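Local coordinates for protein invasin (Yersinia enterocolitica, PDB 1P9H) that binds collagen as a trimeric outer-membrane adhesin, forming a fibrillar matrix on the bacterial surface that promotes attachment to and invasion of host cells, at residues 90-95 and 104-109; 98-103 and 111-116. All blocks are in the same frame, centred on the assembly; numbering follows the deposited sequence.

Contact 1. Residues 90-95 and 104-109; sequences PLSKAL and AASTAQ
In the left-handed parallel beta-roll of the YadA head, Lys-93 and Thr-107 face each other as bridge partners on two strands next to each other in the outer sheet, 93-94 and 107-108. The two segments run the same way, their end-to-end directions only 3° apart. Backbone bonds join them throughout: Ala-105 N to Pro-90 O, Lys-93 N to Ser-106 O, Ala-108 N to Lys-93 O and Leu-95 N to Ala-108 O, the last at 2.8 Å.

On the partly exposed face, the Lys-93 chain passes obliquely over Thr-107. With chi4 bent to -67°, NZ lies 3.0 Å from Thr-107 OG1. Water 1 ties this corner together: it accepts from Lys-93 NZ and Thr-107 OG1 and donates to the backbone oxygens Leu-91 O and Ser-106 O, four bonds in all. Farther along the same face, Leu-95 CD1 packs at 3.6 Å on Thr-107 CG2, the methyl that stands anti to its own backbone N; Leu-95 CD1 also lies beside the amide end of Gln-109, in the conformer given.

The opposite, buried face carries Ala-94 and Ala-108. Before the strands, Ser-92 OG and Ser-106 OG meet at 2.8 Å; Ser-106 OG also bonds Gly-103 O, and in the conformer given Ser-92 OG probably bonds Thr-101 OG1. At the start of the segments, Pro-90 and Ala-104 both pack on Asn-84 of the second subunit, and Pro-90 CG touches Ala-104 CB at 3.7 Å.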
loop_
_atom_site.group_PDB
_atom_site.type_symbol
_atom_site.label_atom_id
_atom_site.label_comp_id
_atom_site.label_asym_id
_atom_site.label_seq_id
_atom_site.Cartn_x
_atom_site.Cartn_y
_atom_site.Cartn_z
ATOM N N PRO A 90 11.164 -7.128 9.198
ATOM C CA PRO A 90 12.505 -7.700 9.329
ATOM C C PRO A 90 13.230 -7.709 7.986
ATOM O O PRO A 90 12.681 -8.155 6.979
ATOM C CB PRO A 90 12.230 -9.104 9.871
ATOM C CG PRO A 90 10.882 -9.432 9.291
ATOM C CD PRO A 90 10.125 -8.134 9.471
ATOM N N LEU A 91 14.456 -7.192 7.983
ATOM C CA LEU A 91 15.288 -7.121 6.785
ATOM C C LEU A 91 14.727 -6.219 5.688
ATOM O O LEU A 91 15.111 -6.325 4.524
ATOM C CB LEU A 91 15.550 -8.528 6.233
ATOM C CG LEU A 91 16.267 -9.465 7.211
ATOM C CD1 LEU A 91 16.502 -10.817 6.554
ATOM C CD2 LEU A 91 17.591 -8.848 7.637
ATOM N N SER A 92 13.813 -5.329 6.068
ATOM C CA SER A 92 13.215 -4.387 5.123
ATOM C C SER A 92 14.214 -3.253 4.914
ATOM O O SER A 92 14.848 -2.801 5.867
ATOM C CB SER A 92 11.904 -3.833 5.693
ATOM O OG SER A 92 11.302 -2.909 4.802
ATOM N N LYS A 93 14.363 -2.785 3.677
ATOM C CA LYS A 93 15.315 -1.719 3.417
ATOM C C LYS A 93 14.872 -0.642 2.436
ATOM O O LYS A 93 14.511 -0.914 1.290
ATOM C CB LYS A 93 16.677 -2.303 3.003
ATOM C CG LYS A 93 16.677 -3.254 1.824
ATOM C CD LYS A 93 18.074 -3.862 1.645
ATOM C CE LYS A 93 18.184 -4.699 0.380
ATOM N NZ LYS A 93 17.343 -5.926 0.435
ATOM N N ALA A 94 14.878 0.589 2.932
ATOM C CA ALA A 94 14.530 1.767 2.152
ATOM C C ALA A 94 15.911 2.309 1.803
ATOM O O ALA A 94 16.595 2.890 2.648
ATOM C CB ALA A 94 13.752 2.756 3.014
ATOM N N LEU A 95 16.309 2.108 0.550
ATOM C CA LEU A 95 17.643 2.465 0.070
ATOM C C LEU A 95 17.885 3.833 -0.544
ATOM O O LEU A 95 18.953 4.076 -1.105
ATOM C CB LEU A 95 18.101 1.398 -0.923
ATOM C CG LEU A 95 18.053 -0.041 -0.409
ATOM C CD1 LEU A 95 18.418 -0.999 -1.533
ATOM C CD2 LEU A 95 18.998 -0.198 0.765
ATOM N N ALA A 104 8.560 -7.986 5.315
ATOM C CA ALA A 104 9.811 -8.720 5.429
ATOM C C ALA A 104 10.572 -8.730 4.108
ATOM O O ALA A 104 10.021 -9.084 3.064
ATOM C CB ALA A 104 9.531 -10.157 5.877
ATOM N N ALA A 105 11.840 -8.337 4.162
ATOM C CA ALA A 105 12.707 -8.325 2.989
ATOM C C ALA A 105 12.193 -7.482 1.826
ATOM O O ALA A 105 12.493 -7.768 0.664
ATOM C CB ALA A 105 12.963 -9.759 2.522
ATOM N N SER A 106 11.417 -6.450 2.135
ATOM C CA SER A 106 10.906 -5.557 1.103
ATOM C C SER A 106 12.018 -4.550 0.815
ATOM O O SER A 106 12.787 -4.197 1.711
ATOM C CB SER A 106 9.629 -4.859 1.586
ATOM O OG SER A 106 9.820 -4.222 2.837
ATOM N N THR A 107 12.109 -4.092 -0.431
ATOM C CA THR A 107 13.161 -3.162 -0.828
ATOM C C THR A 107 12.655 -2.059 -1.747
ATOM O O THR A 107 11.888 -2.315 -2.673
ATOM C CB THR A 107 14.294 -3.910 -1.565
ATOM O OG1 THR A 107 14.753 -4.999 -0.757
ATOM C CG2 THR A 107 15.459 -2.975 -1.857
ATOM N N ALA A 108 13.099 -0.831 -1.498
ATOM C CA ALA A 108 12.684 0.294 -2.325
ATOM C C ALA A 108 13.785 1.321 -2.515
ATOM O O ALA A 108 14.435 1.740 -1.556
ATOM C CB ALA A 108 11.451 0.975 -1.721
ATOM N N GLN A 109 13.997 1.720 -3.764
ATOM C CA GLN A 109 15.000 2.725 -4.082
ATOM C C GLN A 109 14.390 4.099 -3.842
ATOM O O GLN A 109 13.225 4.207 -3.460
ATOM C CB GLN A 109 15.439 2.601 -5.542
ATOM C CG GLN A 109 16.217 1.335 -5.853
ATOM C CD GLN A 109 17.453 1.194 -4.990
ATOM O OE1 GLN A 109 18.230 2.135 -4.843
ATOM N NE2 GLN A 109 17.644 0.010 -4.417
HETATM O O HOH W 1 15.044 -6.136 1.843
HETATM O O HOH W 2 20.640 3.169 -3.311
#

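Contact 2. Residues 98-103 and 111-116; sequences SAVTYG and DGVAIG
Val-100 and Val-113 lie side by side and point the same way, one turn of the roll apart, with Val-100 CG2 3.6 Å from Val-113 CG2. Val-100 CG2 sits between its own backbone N and carbonyl carbon (chi1 -55° puts CG1 beside N), and from there it also reaches Gly-112 O. On the same face Tyr-102 and Ile-115 form the next aliphatic contact: Ile-115 CD1 comes up against Tyr-102 CB at 3.6 Å. The far end of the tyrosine leads away from 111-116 into the trimer, where its OH bonds Thr-101 O of the second subunit and its ring meets Tyr-102 of both other subunits edge-to-face.

On the reverse face the side chains are small: Thr-101 CG2, in the conformer given, lies 4.1 Å from Ala-114 CB inside the roll. Four backbone bonds hold the strands, from Val-100 N to Gly-112 O through to Gly-116 N to Tyr-102 O, the last 2.7 Å long and nearly straight at 174°. At the other end Asp-111 OD1 approaches Ser-98 CB, and water 4 joins that oxygen to Ser-98 OG.

Gly-103 and Gly-116 close the strands with backbone angles that would press a CB against the preceding carbonyl oxygen. Parallel strands stacked turn on turn, small residues facing inward and larger apolar ones facing the other subunits, are the inner sheet of the trimeric left-handed beta-roll.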
loop_
_atom_site.group_PDB
_atom_site.type_symbol
_atom_site.label_atom_id
_atom_site.label_comp_id
_atom_site.label_asym_id
_atom_site.label_seq_id
_atom_site.Cartn_x
_atom_site.Cartn_y
_atom_site.Cartn_z
ATOM N N SER A 98 13.403 9.404 0.937
ATOM C CA SER A 98 11.948 9.314 0.874
ATOM C C SER A 98 11.337 7.955 0.542
ATOM O O SER A 98 10.118 7.830 0.483
ATOM C CB SER A 98 11.414 10.349 -0.117
ATOM O OG SER A 98 11.870 11.648 0.220
ATOM N N ALA A 99 12.167 6.943 0.330
ATOM C CA ALA A 99 11.654 5.617 0.006
ATOM C C ALA A 99 10.868 5.035 1.174
ATOM O O ALA A 99 11.175 5.308 2.335
ATOM C CB ALA A 99 12.809 4.684 -0.356
ATOM N N VAL A 100 9.838 4.256 0.864
ATOM C CA VAL A 100 9.054 3.612 1.908
ATOM C C VAL A 100 8.936 2.132 1.589
ATOM O O VAL A 100 8.669 1.741 0.449
ATOM C CB VAL A 100 7.632 4.219 2.060
ATOM C CG1 VAL A 100 7.729 5.720 2.277
ATOM C CG2 VAL A 100 6.777 3.901 0.847
ATOM N N THR A 101 9.171 1.303 2.599
ATOM C CA THR A 101 9.084 -0.145 2.450
ATOM C C THR A 101 8.338 -0.721 3.640
ATOM O O THR A 101 8.526 -0.277 4.773
ATOM C CB THR A 101 10.481 -0.808 2.381
ATOM O OG1 THR A 101 11.260 -0.409 3.514
ATOM C CG2 THR A 101 11.199 -0.415 1.106
ATOM N N TYR A 102 7.487 -1.706 3.379
ATOM C CA TYR A 102 6.711 -2.334 4.439
ATOM C C TYR A 102 6.595 -3.822 4.181
ATOM O O TYR A 102 5.959 -4.237 3.215
ATOM C CB TYR A 102 5.316 -1.699 4.472
ATOM C CG TYR A 102 4.493 -2.032 5.690
ATOM C CD1 TYR A 102 3.372 -2.860 5.598
ATOM C CD2 TYR A 102 4.812 -1.486 6.930
ATOM C CE1 TYR A 102 2.586 -3.130 6.719
ATOM C CE2 TYR A 102 4.037 -1.750 8.055
ATOM C CZ TYR A 102 2.927 -2.567 7.943
ATOM O OH TYR A 102 2.149 -2.795 9.054
ATOM N N GLY A 103 7.215 -4.620 5.047
ATOM C CA GLY A 103 7.165 -6.063 4.887
ATOM C C GLY A 103 8.537 -6.702 4.973
ATOM O O GLY A 103 9.556 -6.050 4.738
ATOM N N ASP A 111 12.508 7.474 -3.552
ATOM C CA ASP A 111 11.138 7.867 -3.876
ATOM C C ASP A 111 10.215 6.718 -4.262
ATOM O O ASP A 111 9.155 6.939 -4.848
ATOM C CB ASP A 111 11.131 8.910 -5.000
ATOM C CG ASP A 111 11.852 10.189 -4.617
ATOM O OD1 ASP A 111 12.005 10.454 -3.405
ATOM O OD2 ASP A 111 12.257 10.937 -5.532
ATOM N N GLY A 112 10.606 5.499 -3.919
ATOM C CA GLY A 112 9.785 4.354 -4.258
ATOM C C GLY A 112 8.882 3.877 -3.136
ATOM O O GLY A 112 8.990 4.328 -1.996
ATOM N N VAL A 113 7.980 2.966 -3.482
ATOM C CA VAL A 113 7.046 2.370 -2.530
ATOM C C VAL A 113 7.054 0.855 -2.741
ATOM O O VAL A 113 6.802 0.382 -3.850
ATOM C CB VAL A 113 5.596 2.879 -2.755
ATOM C CG1 VAL A 113 4.618 2.092 -1.881
ATOM C CG2 VAL A 113 5.505 4.366 -2.449
ATOM N N ALA A 114 7.368 0.096 -1.695
ATOM C CA ALA A 114 7.367 -1.364 -1.789
ATOM C C ALA A 114 6.603 -1.904 -0.587
ATOM O O ALA A 114 7.066 -1.796 0.547
ATOM C CB ALA A 114 8.796 -1.909 -1.807
ATOM N N ILE A 115 5.431 -2.477 -0.848
ATOM C CA ILE A 115 4.569 -3.007 0.209
ATOM C C ILE A 115 4.338 -4.504 0.025
ATOM O O ILE A 115 3.829 -4.937 -1.009
ATOM C CB ILE A 115 3.194 -2.298 0.193
ATOM C CG1 ILE A 115 3.380 -0.776 0.175
ATOM C CG2 ILE A 115 2.374 -2.725 1.401
ATOM C CD1 ILE A 115 4.116 -0.217 1.383
ATOM N N GLY A 116 4.709 -5.285 1.036
ATOM C CA GLY A 116 4.540 -6.724 0.967
ATOM C C GLY A 116 5.875 -7.414 1.143
ATOM O O GLY A 116 6.916 -6.845 0.815
HETATM O O HOH W 3 8.051 7.141 -1.194
HETATM O O HOH W 4 13.137 12.514 -2.181
#

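How the contacts relate
The segments alternate along the chain, 90-95, 98-103, 104-109, 111-116, so the backbone passes from one sheet to the other with each segment. Contact 1 joins neighbours in the outer sheet and contact 2 neighbours in the inner sheet that faces the other subunits; their centres are about 7 Å apart. Between the two sheets Ala-114 CB lies 3.2 Å from Thr-107 O and Ala-108 CB packs on the Thr-101 methyl, with serine and threonine hydroxyls set among these small side chains. Such thin turns, repeated along the roll, build the collagen-binding head domain, with contact 2 lining the trimer core and contact 1 carrying a partly exposed outer face.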